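Local structure of phosphatase YwpJ (Bacillus subtilis, 1NRW) at residues T114-N117 with G118-L122; S95-S99 with E100-Y104; V124-D127 with R128-A132; S202-E205 with H206-E209. The protein dephosphorylates phosphorylated five- and six-carbon sugars and nucleoside monophosphates in vitro, and FMN to a lesser extent, using magnesium as cofactor. One frame throughout, in Å; residues are numbered along the deposited sequence. Where two conformers were deposited one is given.

Overall arrangement
All four contacts are local and belong to the cap, whose six-stranded mixed sheet is distinct from the eight-stranded sheet of the hydrolase core. Along the chain they run contact 2, contact 1, contact 3, contact 4. Contact 2 ends helix 87-99 before strand 103-108, and contact 1 starts helix 118-132; centre to centre they are about 13 Å apart. Contact 3 lies further along that helix, its centre about 14 Å from that of contact 1. Contact 4, the turn before strand 207-212, has its centre about 9 Å from that of contact 3, and hydrogen bonds join the two. The series thus leads from the far end of the cap to the side facing the bound phosphate and calcium ion.

Contact 1 (T114-N117 with G118-L122)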
loop_
_atom_site.group_PDB
_atom_site.type_symbol
_atom_site.label_atom_id
_atom_site.label_comp_id
_atom_site.label_asym_id
_atom_site.label_seq_id
_atom_site.Cartn_x
_atom_site.Cartn_y
_atom_site.Cartn_z
ATOM N N THR A 114 3.902 9.052 14.270
ATOM C CA THR A 114 3.275 10.250 13.743
ATOM C C THR A 114 2.967 11.240 14.860
ATOM O O THR A 114 2.694 10.845 15.992
ATOM C CB THR A 114 1.942 9.914 13.014
ATOM O OG1 THR A 114 1.329 11.122 12.551
ATOM C CG2 THR A 114 0.978 9.198 13.956
ATOM N N PRO A 115 3.039 12.542 14.554
ATOM C CA PRO A 115 2.753 13.593 15.536
ATOM C C PRO A 115 1.298 14.071 15.420
ATOM O O PRO A 115 0.845 14.904 16.204
ATOM C CB PRO A 115 3.742 14.682 15.157
ATOM C CG PRO A 115 3.749 14.591 13.661
ATOM C CD PRO A 115 3.775 13.093 13.399
ATOM N N GLN A 116 0.570 13.541 14.440
ATOM C CA GLN A 116 -0.822 13.931 14.222
ATOM C C GLN A 116 -1.790 13.389 15.277
ATOM O O GLN A 116 -1.526 12.364 15.909
ATOM C CB GLN A 116 -1.287 13.470 12.835
ATOM C CG GLN A 116 -1.069 14.471 11.705
ATOM C CD GLN A 116 0.356 14.975 11.610
ATOM O OE1 GLN A 116 0.659 16.090 12.026
ATOM N NE2 GLN A 116 1.237 14.154 11.064
ATOM N N ASN A 117 -2.910 14.085 15.473
ATOM C CA ASN A 117 -3.908 13.619 16.429
ATOM C C ASN A 117 -4.939 12.741 15.709
ATOM O O ASN A 117 -4.847 12.526 14.496
ATOM C CB ASN A 117 -4.599 14.794 17.159
ATOM C CG ASN A 117 -5.337 15.741 16.223
ATOM O OD1 ASN A 117 -5.925 15.328 15.225
ATOM N ND2 ASN A 117 -5.336 17.030 16.570
ATOM N N GLY A 118 -5.909 12.229 16.461
ATOM C CA GLY A 118 -6.918 11.359 15.885
ATOM C C GLY A 118 -7.690 11.917 14.704
ATOM O O GLY A 118 -7.871 11.231 13.693
ATOM N N ARG A 119 -8.159 13.156 14.824
ATOM C CA ARG A 119 -8.919 13.784 13.745
ATOM C C ARG A 119 -8.092 13.879 12.470
ATOM O O ARG A 119 -8.571 13.579 11.374
ATOM C CB ARG A 119 -9.367 15.195 14.163
ATOM C CG ARG A 119 -10.026 16.000 13.038
ATOM C CD ARG A 119 -11.281 15.316 12.531
ATOM N NE ARG A 119 -12.266 15.162 13.598
ATOM C CZ ARG A 119 -13.205 14.224 13.615
ATOM N NH1 ARG A 119 -13.291 13.355 12.618
ATOM N NH2 ARG A 119 -14.047 14.142 14.640
ATOM N N GLU A 120 -6.841 14.299 12.624
ATOM C CA GLU A 120 -5.941 14.453 11.493
ATOM C C GLU A 120 -5.632 13.112 10.835
ATOM O O GLU A 120 -5.615 13.014 9.610
ATOM C CB GLU A 120 -4.658 15.145 11.966
ATOM C CG GLU A 120 -4.955 16.550 12.488
ATOM C CD GLU A 120 -3.851 17.141 13.337
ATOM O OE1 GLU A 120 -2.933 16.401 13.752
ATOM O OE2 GLU A 120 -3.922 18.359 13.600
ATOM N N LEU A 121 -5.395 12.089 11.648
ATOM C CA LEU A 121 -5.100 10.758 11.121
ATOM C C LEU A 121 -6.328 10.186 10.414
ATOM O O LEU A 121 -6.201 9.479 9.410
ATOM C CB LEU A 121 -4.638 9.826 12.246
ATOM C CG LEU A 121 -3.252 10.150 12.818
ATOM C CD1 LEU A 121 -3.002 9.349 14.088
ATOM C CD2 LEU A 121 -2.186 9.848 11.767
ATOM N N LEU A 122 -7.516 10.494 10.925
ATOM C CA LEU A 122 -8.738 10.009 10.293
ATOM C C LEU A 122 -8.912 10.702 8.947
ATOM O O LEU A 122 -9.406 10.100 7.993
ATOM C CB LEU A 122 -9.963 10.282 11.177
ATOM C CG LEU A 122 -11.293 9.707 10.673
ATOM C CD1 LEU A 122 -11.182 8.193 10.569
ATOM C CD2 LEU A 122 -12.417 10.083 11.622
HETATM O O HOH W 1 -1.199 17.061 15.943
HETATM O O HOH W 2 -0.746 18.097 13.331
#
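Glu120 folds back over the start of its own helix, with its carboxylate stacked on the side-chain amide of Asn117: the two planes are 25° apart, and Glu120 CG lies 3.2 Å from Asn117 OD1. Two reciprocal bonds hold the pair. Asn117 OD1 accepts from Glu120 N at 2.9 Å, with the donor almost in line with the side-chain C=O, while Glu120 OE1 receives Asn117 N, also at 2.9 Å, from above the carboxylate plane (41° out of it). The Asn117 torsion explains the first bond, since chi1 of 61° sets CG between the backbone N and the carbonyl carbon and turns OD1 back over the first helical turn. Waters 1 and 2 lie 2.9 and 2.8 Å from the same Glu120 OE1 and continue to Pro115 O and Gln116 OE1, so the oxygen has a backbone N-H and two waters around it. Gln116 crosses the glutamate at about a right angle, its CG 3.4 Å from Glu120 OE1.

On the apolar side, Leu121 and Thr114 approach tip to tip, Leu121 CD2 being 3.9 Å from Thr114 CG2. Thr114 OG1 accepts from Gln116 N at 3.2 Å, which makes an ST turn, and also bonds Tyr104 O of strand 103-108. Leu121 N donates to Asn117 O, the first i to i+4 bond of the helix, and Leu121 also packs on Phe154 and Tyr149. The reciprocal bonds of Asn117, the N-cap residue, and Glu120 define a capping box, here opening helix 118-132 just three residues after strand 112-114 of the cap sheet.

Contact 2 (S95-S99 with E100-Y104); sequences SWLES and ENYYY
Glu98 OE1 is gripped by two donors: the hydroxyl of Tyr104, at a very short 2.5 Å from Tyr104 OH to Glu98 OE1, and the backbone N of Phe160. The carboxylate oxygen meets the phenol at its edge, near the ring plane, and Glu98 gets there with CG trans to the backbone N (chi1 -174°) and an extended chain. Its other oxygen, OE2, bonds Ser159 OG.

Between these side chains the helix ends in a Schellman motif. Tyr102 N donates to Leu97 O at 3.0 Å, Asn101 N to Glu98 O at 3.2 Å, and Asn101 is the C-prime residue with positive phi (65°). The reversal brings side chains back onto the helix. Glu100 CG sits over the five-membered ring of Trp96, 3.9 Å from its centroid, as a CH-pi contact. Tyr102 meets the six-membered ring of Trp96 obliquely (centroids 5.0 Å apart, planes at 34°), and Leu97 CD2 lies off-centre above the Tyr102 ring.

Helix 182-192 closes one side, with Lys184 O bonded to Tyr102 OH and Arg191 in cation-pi contact with Trp96. The chain then enters strand 103-108, where Tyr103 packs against helix 118-132.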
loop_
_atom_site.group_PDB
_atom_site.type_symbol
_atom_site.label_atom_id
_atom_site.label_comp_id
_atom_site.label_asym_id
_atom_site.label_seq_id
_atom_site.Cartn_x
_atom_site.Cartn_y
_atom_site.Cartn_z
ATOM N N SER A 95 12.379 16.174 8.513
ATOM C CA SER A 95 12.588 17.539 8.980
ATOM C C SER A 95 11.829 18.493 8.065
ATOM O O SER A 95 11.191 19.439 8.531
ATOM C CB SER A 95 14.080 17.888 8.974
ATOM O OG SER A 95 14.611 17.837 7.664
ATOM N N TRP A 96 11.888 18.236 6.760
ATOM C CA TRP A 96 11.197 19.079 5.789
ATOM C C TRP A 96 9.675 18.972 5.924
ATOM O O TRP A 96 8.978 19.988 5.980
ATOM C CB TRP A 96 11.610 18.705 4.361
ATOM C CG TRP A 96 11.037 19.635 3.325
ATOM C CD1 TRP A 96 11.445 20.910 3.054
ATOM C CD2 TRP A 96 9.911 19.384 2.472
ATOM N NE1 TRP A 96 10.640 21.471 2.088
ATOM C CE2 TRP A 96 9.691 20.556 1.713
ATOM C CE3 TRP A 96 9.065 18.283 2.275
ATOM C CZ2 TRP A 96 8.658 20.660 0.774
ATOM C CZ3 TRP A 96 8.036 18.388 1.338
ATOM C CH2 TRP A 96 7.845 19.569 0.602
ATOM N N LEU A 97 9.157 17.746 5.976
ATOM C CA LEU A 97 7.716 17.547 6.100
ATOM C C LEU A 97 7.152 18.213 7.349
ATOM O O LEU A 97 6.109 18.862 7.303
ATOM C CB LEU A 97 7.377 16.051 6.133
ATOM C CG LEU A 97 7.602 15.282 4.829
ATOM C CD1 LEU A 97 7.383 13.790 5.058
ATOM C CD2 LEU A 97 6.653 15.810 3.763
ATOM N N GLU A 98 7.845 18.051 8.469
ATOM C CA GLU A 98 7.377 18.630 9.720
ATOM C C GLU A 98 7.474 20.152 9.718
ATOM O O GLU A 98 6.546 20.835 10.142
ATOM C CB GLU A 98 8.167 18.042 10.893
ATOM C CG GLU A 98 7.673 18.473 12.261
ATOM C CD GLU A 98 8.324 17.685 13.381
ATOM O OE1 GLU A 98 7.999 16.488 13.537
ATOM O OE2 GLU A 98 9.167 18.263 14.097
ATOM N N SER A 99 8.586 20.685 9.226
ATOM C CA SER A 99 8.768 22.134 9.193
ATOM C C SER A 99 7.797 22.807 8.227
ATOM O O SER A 99 7.433 23.970 8.416
ATOM C CB SER A 99 10.206 22.490 8.800
ATOM O OG SER A 99 10.473 22.182 7.442
ATOM N N GLU A 100 7.369 22.073 7.202
ATOM C CA GLU A 100 6.450 22.618 6.206
ATOM C C GLU A 100 4.976 22.335 6.485
ATOM O O GLU A 100 4.122 22.537 5.624
ATOM C CB GLU A 100 6.819 22.113 4.811
ATOM C CG GLU A 100 8.022 22.813 4.200
ATOM C CD GLU A 100 7.838 24.319 4.129
ATOM O OE1 GLU A 100 6.750 24.768 3.712
ATOM O OE2 GLU A 100 8.783 25.053 4.487
ATOM N N ASN A 101 4.686 21.846 7.683
ATOM C CA ASN A 101 3.313 21.583 8.096
ATOM C C ASN A 101 2.537 20.505 7.342
ATOM O O ASN A 101 1.329 20.626 7.140
ATOM C CB ASN A 101 2.531 22.896 8.071
ATOM C CG ASN A 101 3.231 23.991 8.843
ATOM O OD1 ASN A 101 3.494 23.845 10.037
ATOM N ND2 ASN A 101 3.548 25.092 8.167
ATOM N N TYR A 102 3.230 19.457 6.915
ATOM C CA TYR A 102 2.566 18.343 6.246
ATOM C C TYR A 102 2.225 17.348 7.344
ATOM O O TYR A 102 2.953 17.259 8.333
ATOM C CB TYR A 102 3.519 17.637 5.280
ATOM C CG TYR A 102 3.812 18.377 4.003
ATOM C CD1 TYR A 102 3.032 18.173 2.860
ATOM C CD2 TYR A 102 4.875 19.273 3.929
ATOM C CE1 TYR A 102 3.311 18.847 1.671
ATOM C CE2 TYR A 102 5.161 19.951 2.754
ATOM C CZ TYR A 102 4.379 19.735 1.630
ATOM O OH TYR A 102 4.670 20.415 0.475
ATOM N N TYR A 103 1.119 16.622 7.199
ATOM C CA TYR A 103 0.809 15.579 8.169
ATOM C C TYR A 103 1.714 14.463 7.656
ATOM O O TYR A 103 1.964 14.383 6.450
ATOM C CB TYR A 103 -0.635 15.073 8.055
ATOM C CG TYR A 103 -1.731 16.018 8.481
ATOM C CD1 TYR A 103 -1.446 17.226 9.115
ATOM C CD2 TYR A 103 -3.069 15.700 8.234
ATOM C CE1 TYR A 103 -2.471 18.099 9.486
ATOM C CE2 TYR A 103 -4.096 16.561 8.602
ATOM C CZ TYR A 103 -3.791 17.760 9.222
ATOM O OH TYR A 103 -4.807 18.629 9.553
ATOM N N TYR A 104 2.214 13.606 8.536
ATOM C CA TYR A 104 3.056 12.520 8.058
ATOM C C TYR A 104 3.000 11.288 8.943
ATOM O O TYR A 104 2.662 11.363 10.125
ATOM C CB TYR A 104 4.506 13.007 7.868
ATOM C CG TYR A 104 5.260 13.343 9.137
ATOM C CD1 TYR A 104 5.907 12.345 9.871
ATOM C CD2 TYR A 104 5.330 14.655 9.604
ATOM C CE1 TYR A 104 6.606 12.646 11.036
ATOM C CE2 TYR A 104 6.026 14.970 10.770
ATOM C CZ TYR A 104 6.660 13.960 11.480
ATOM O OH TYR A 104 7.345 14.257 12.634
#

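Contact 3 (V124-D127 with R128-A132)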
loop_
_atom_site.group_PDB
_atom_site.type_symbol
_atom_site.label_atom_id
_atom_site.label_comp_id
_atom_site.label_asym_id
_atom_site.label_seq_id
_atom_site.Cartn_x
_atom_site.Cartn_y
_atom_site.Cartn_z
ATOM N N VAL A 124 -6.566 11.584 6.957
ATOM C CA VAL A 124 -5.656 10.932 6.020
ATOM C C VAL A 124 -6.325 9.648 5.524
ATOM O O VAL A 124 -6.334 9.355 4.326
ATOM C CB VAL A 124 -4.303 10.582 6.695
ATOM C CG1 VAL A 124 -3.434 9.763 5.732
ATOM C CG2 VAL A 124 -3.569 11.870 7.098
ATOM N N GLU A 125 -6.898 8.886 6.447
ATOM C CA GLU A 125 -7.554 7.640 6.076
ATOM C C GLU A 125 -8.783 7.866 5.208
ATOM O O GLU A 125 -8.988 7.164 4.217
ATOM C CB GLU A 125 -7.918 6.862 7.333
ATOM C CG GLU A 125 -6.693 6.395 8.092
ATOM C CD GLU A 125 -5.796 5.491 7.256
ATOM O OE1 GLU A 125 -4.619 5.851 7.017
ATOM O OE2 GLU A 125 -6.274 4.415 6.841
ATOM N N LEU A 126 -9.602 8.847 5.573
ATOM C CA LEU A 126 -10.789 9.151 4.786
ATOM C C LEU A 126 -10.387 9.483 3.348
ATOM O O LEU A 126 -11.095 9.140 2.404
ATOM C CB LEU A 126 -11.546 10.331 5.404
ATOM C CG LEU A 126 -12.979 10.558 4.916
ATOM C CD1 LEU A 126 -13.830 9.320 5.193
ATOM C CD2 LEU A 126 -13.562 11.771 5.632
ATOM N N ASP A 127 -9.248 10.151 3.180
ATOM C CA ASP A 127 -8.780 10.494 1.839
ATOM C C ASP A 127 -8.490 9.209 1.050
ATOM O O ASP A 127 -8.736 9.145 -0.154
ATOM C CB ASP A 127 -7.522 11.371 1.923
ATOM C CG ASP A 127 -6.984 11.766 0.550
ATOM O OD1 ASP A 127 -7.769 12.264 -0.287
ATOM O OD2 ASP A 127 -5.772 11.587 0.310
ATOM N N ARG A 128 -7.968 8.189 1.731
ATOM C CA ARG A 128 -7.688 6.910 1.074
ATOM C C ARG A 128 -9.001 6.308 0.567
ATOM O O ARG A 128 -9.097 5.899 -0.592
ATOM C CB ARG A 128 -7.054 5.914 2.047
ATOM C CG ARG A 128 -5.632 6.204 2.505
ATOM C CD ARG A 128 -5.272 5.139 3.544
ATOM N NE ARG A 128 -3.929 5.238 4.116
ATOM C CZ ARG A 128 -2.825 4.766 3.542
ATOM N NH1 ARG A 128 -2.883 4.167 2.360
ATOM N NH2 ARG A 128 -1.665 4.849 4.180
ATOM N N PHE A 129 -9.997 6.245 1.451
ATOM C CA PHE A 129 -11.315 5.694 1.128
ATOM C C PHE A 129 -11.951 6.432 -0.048
ATOM O O PHE A 129 -12.380 5.819 -1.020
ATOM C CB PHE A 129 -12.278 5.815 2.321
ATOM C CG PHE A 129 -12.208 4.679 3.312
ATOM C CD1 PHE A 129 -11.227 4.649 4.303
ATOM C CD2 PHE A 129 -13.171 3.665 3.289
ATOM C CE1 PHE A 129 -11.204 3.636 5.259
ATOM C CE2 PHE A 129 -13.161 2.638 4.243
ATOM C CZ PHE A 129 -12.177 2.625 5.231
ATOM N N ARG A 130 -12.026 7.756 0.058
ATOM C CA ARG A 130 -12.640 8.572 -0.985
ATOM C C ARG A 130 -11.928 8.520 -2.330
ATOM O O ARG A 130 -12.568 8.590 -3.378
ATOM C CB ARG A 130 -12.743 10.029 -0.519
ATOM C CG ARG A 130 -13.589 10.203 0.733
ATOM C CD ARG A 130 -13.665 11.659 1.168
ATOM N NE ARG A 130 -14.360 12.485 0.188
ATOM C CZ ARG A 130 -14.606 13.781 0.348
ATOM N NH1 ARG A 130 -14.211 14.404 1.450
ATOM N NH2 ARG A 130 -15.257 14.453 -0.593
ATOM N N SER A 131 -10.607 8.407 -2.308
ATOM C CA SER A 131 -9.852 8.360 -3.552
ATOM C C SER A 131 -10.088 7.050 -4.288
ATOM O O SER A 131 -10.156 7.025 -5.517
ATOM C CB SER A 131 -8.357 8.539 -3.270
ATOM O OG SER A 131 -8.110 9.827 -2.730
ATOM N N ALA A 132 -10.221 5.968 -3.527
ATOM C CA ALA A 132 -10.444 4.645 -4.100
ATOM C C ALA A 132 -11.859 4.510 -4.647
ATOM O O ALA A 132 -12.069 3.906 -5.699
ATOM C CB ALA A 132 -10.196 3.573 -3.049
HETATM O O HOH W 3 -2.022 4.839 7.300
#
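This is an intrahelical contact, made by side chains three and four residues apart in the second half of helix 118-132, where the cap approaches the active site. The backbone supports the assignment: Phe129 N donates to Glu125 O at 3.1 Å and Arg130 N to Leu126 O at 2.9 Å, both i to i+4.

Glu125 and Arg128 run side by side, pointing the same way. Glu125 OE1 takes a bond from Arg128 NE at 3.0 Å as part of a salt bridge. It is not coplanar: the donor comes from above the carboxylate (39° out of its plane), and the carboxylate and guanidinium planes are 44° apart. Water 3 also bridges the pair, reaching Glu125 OE1 at 2.8 Å and Arg128 NH2 at 3.1 Å, and Glu125 OE2 has its own salt bridge to Arg46. All of these hold for the Glu125 conformer given, one of two deposited. Arg128 NH1 makes a long, weak ion pair with a bound phosphate ion, probably from the crystallisation liquor. In this Cof-family hydrolase of the HAD superfamily, the cap helix thereby comes close to the metal site: the side chain of Arg128 is about 4 Å from that of Asp12 at the nearest atoms.

Two residues after Glu125, Asp127 O accepts twice from Ser131, from OG at 2.7 Å and from N at 2.9 Å, on opposite faces of its carbonyl plane. Ser131 OG, with chi1 of -64°, points back along the helix for this, and also receives Glu205 N. Asp127 OD1 accepts from His206 ND1. Phe129 turns its ring edge to Glu125 O and stacks on His20.

Contact 4 (S202-E205 with H206-E209); sequences SSAE and HNFE
The contact belongs to the loop that joins antiparallel strands 198-201 and 207-212 of the cap sheet, and it contains a type I beta turn from Ala204 to Asn207. The turn is closed by Asn207 N, which donates to Ala204 O at 3.1 Å from above the carbonyl plane (55° out of it).

Asn207 then reaches back with both ends of its amide. OD1 accepts from Ser203 N at 3.0 Å on a lone pair, in the carbonyl plane and nearly straight at hydrogen (171°), while ND2 donates to Ser203 OG at 3.0 Å. Two bonds to one residue fix the rotation of the amide, which sits here because CG lies between the backbone N and the carbonyl carbon (chi1 80°). ND2 also presses on Ala204 CB, 3.2 Å away. Ser203 OG donates to Glu209 OE2 at 2.7 Å, so it is acceptor and donor in a chain running from amide to hydroxyl to carboxylate. The carboxylate oxygen is met on its anti side, and Glu209 OE1 is held by Asn174 ND2. Ser202 OG adds a bond to Asn207 O at 2.8 Å.

Around this network, Ser203 touches Asn243 and Arg128, and its side chain is about 4 Å from the bound phosphate at the nearest atoms; Asn243 binds phosphate. Phe208 leaves the backbone away from 202-205 and packs on Trp189 of helix 182-192. This is a hairpin connection of the cap sheet, tied by its own polar side chains, and the nearness of Ser203 to the phosphate site is consistent with a place on the substrate-facing side of the cap in a Cof-family HAD phosphatase.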
loop_
_atom_site.group_PDB
_atom_site.type_symbol
_atom_site.label_atom_id
_atom_site.label_comp_id
_atom_site.label_asym_id
_atom_site.label_seq_id
_atom_site.Cartn_x
_atom_site.Cartn_y
_atom_site.Cartn_z
ATOM N N SER A 202 2.027 7.739 -4.853
ATOM C CA SER A 202 0.872 8.267 -4.137
ATOM C C SER A 202 -0.154 7.147 -4.033
ATOM O O SER A 202 -0.274 6.326 -4.951
ATOM C CB SER A 202 0.264 9.461 -4.883
ATOM O OG SER A 202 -0.966 9.859 -4.293
ATOM N N SER A 203 -0.879 7.098 -2.916
ATOM C CA SER A 203 -1.901 6.075 -2.714
ATOM C C SER A 203 -3.277 6.711 -2.508
ATOM O O SER A 203 -4.258 6.010 -2.255
ATOM C CB SER A 203 -1.563 5.204 -1.501
ATOM O OG SER A 203 -1.549 5.969 -0.305
ATOM N N ALA A 204 -3.330 8.036 -2.604
ATOM C CA ALA A 204 -4.573 8.789 -2.434
ATOM C C ALA A 204 -4.384 10.217 -2.948
ATOM O O ALA A 204 -3.265 10.727 -2.992
ATOM C CB ALA A 204 -4.989 8.800 -0.962
ATOM N N GLU A 205 -5.488 10.857 -3.325
ATOM C CA GLU A 205 -5.462 12.210 -3.875
ATOM C C GLU A 205 -4.686 13.267 -3.093
ATOM O O GLU A 205 -4.109 14.179 -3.688
ATOM C CB GLU A 205 -6.897 12.696 -4.102
ATOM C CG GLU A 205 -7.584 12.047 -5.299
ATOM C CD GLU A 205 -9.074 12.340 -5.350
ATOM O OE1 GLU A 205 -9.468 13.489 -5.047
ATOM O OE2 GLU A 205 -9.850 11.424 -5.703
ATOM N N HIS A 206 -4.658 13.158 -1.771
ATOM C CA HIS A 206 -3.941 14.152 -0.986
ATOM C C HIS A 206 -2.683 13.665 -0.276
ATOM O O HIS A 206 -2.262 14.243 0.729
ATOM C CB HIS A 206 -4.893 14.817 0.008
ATOM C CG HIS A 206 -6.037 15.523 -0.651
ATOM N ND1 HIS A 206 -7.157 14.861 -1.107
ATOM C CD2 HIS A 206 -6.207 16.826 -0.984
ATOM C CE1 HIS A 206 -7.966 15.724 -1.695
ATOM N NE2 HIS A 206 -7.415 16.923 -1.635
ATOM N N ASN A 207 -2.076 12.603 -0.791
ATOM C CA ASN A 207 -0.842 12.124 -0.190
ATOM C C ASN A 207 0.183 11.735 -1.236
ATOM O O ASN A 207 -0.094 11.722 -2.443
ATOM C CB ASN A 207 -1.090 10.929 0.769
ATOM C CG ASN A 207 -1.257 9.581 0.047
ATOM O OD1 ASN A 207 -0.589 9.292 -0.946
ATOM N ND2 ASN A 207 -2.135 8.739 0.580
ATOM N N PHE A 208 1.391 11.493 -0.746
ATOM C CA PHE A 208 2.494 11.003 -1.550
ATOM C C PHE A 208 3.283 10.150 -0.573
ATOM O O PHE A 208 3.224 10.372 0.640
ATOM C CB PHE A 208 3.342 12.137 -2.163
ATOM C CG PHE A 208 3.830 13.169 -1.182
ATOM C CD1 PHE A 208 5.038 13.001 -0.510
ATOM C CD2 PHE A 208 3.112 14.345 -0.988
ATOM C CE1 PHE A 208 5.526 13.996 0.341
ATOM C CE2 PHE A 208 3.590 15.347 -0.141
ATOM C CZ PHE A 208 4.799 15.173 0.522
ATOM N N GLU A 209 3.964 9.134 -1.088
ATOM C CA GLU A 209 4.743 8.243 -0.242
ATOM C C GLU A 209 6.169 8.169 -0.755
ATOM O O GLU A 209 6.407 8.181 -1.963
ATOM C CB GLU A 209 4.126 6.837 -0.230
ATOM C CG GLU A 209 2.733 6.759 0.415
ATOM C CD GLU A 209 2.129 5.361 0.347
ATOM O OE1 GLU A 209 2.893 4.375 0.208
ATOM O OE2 GLU A 209 0.888 5.242 0.450
#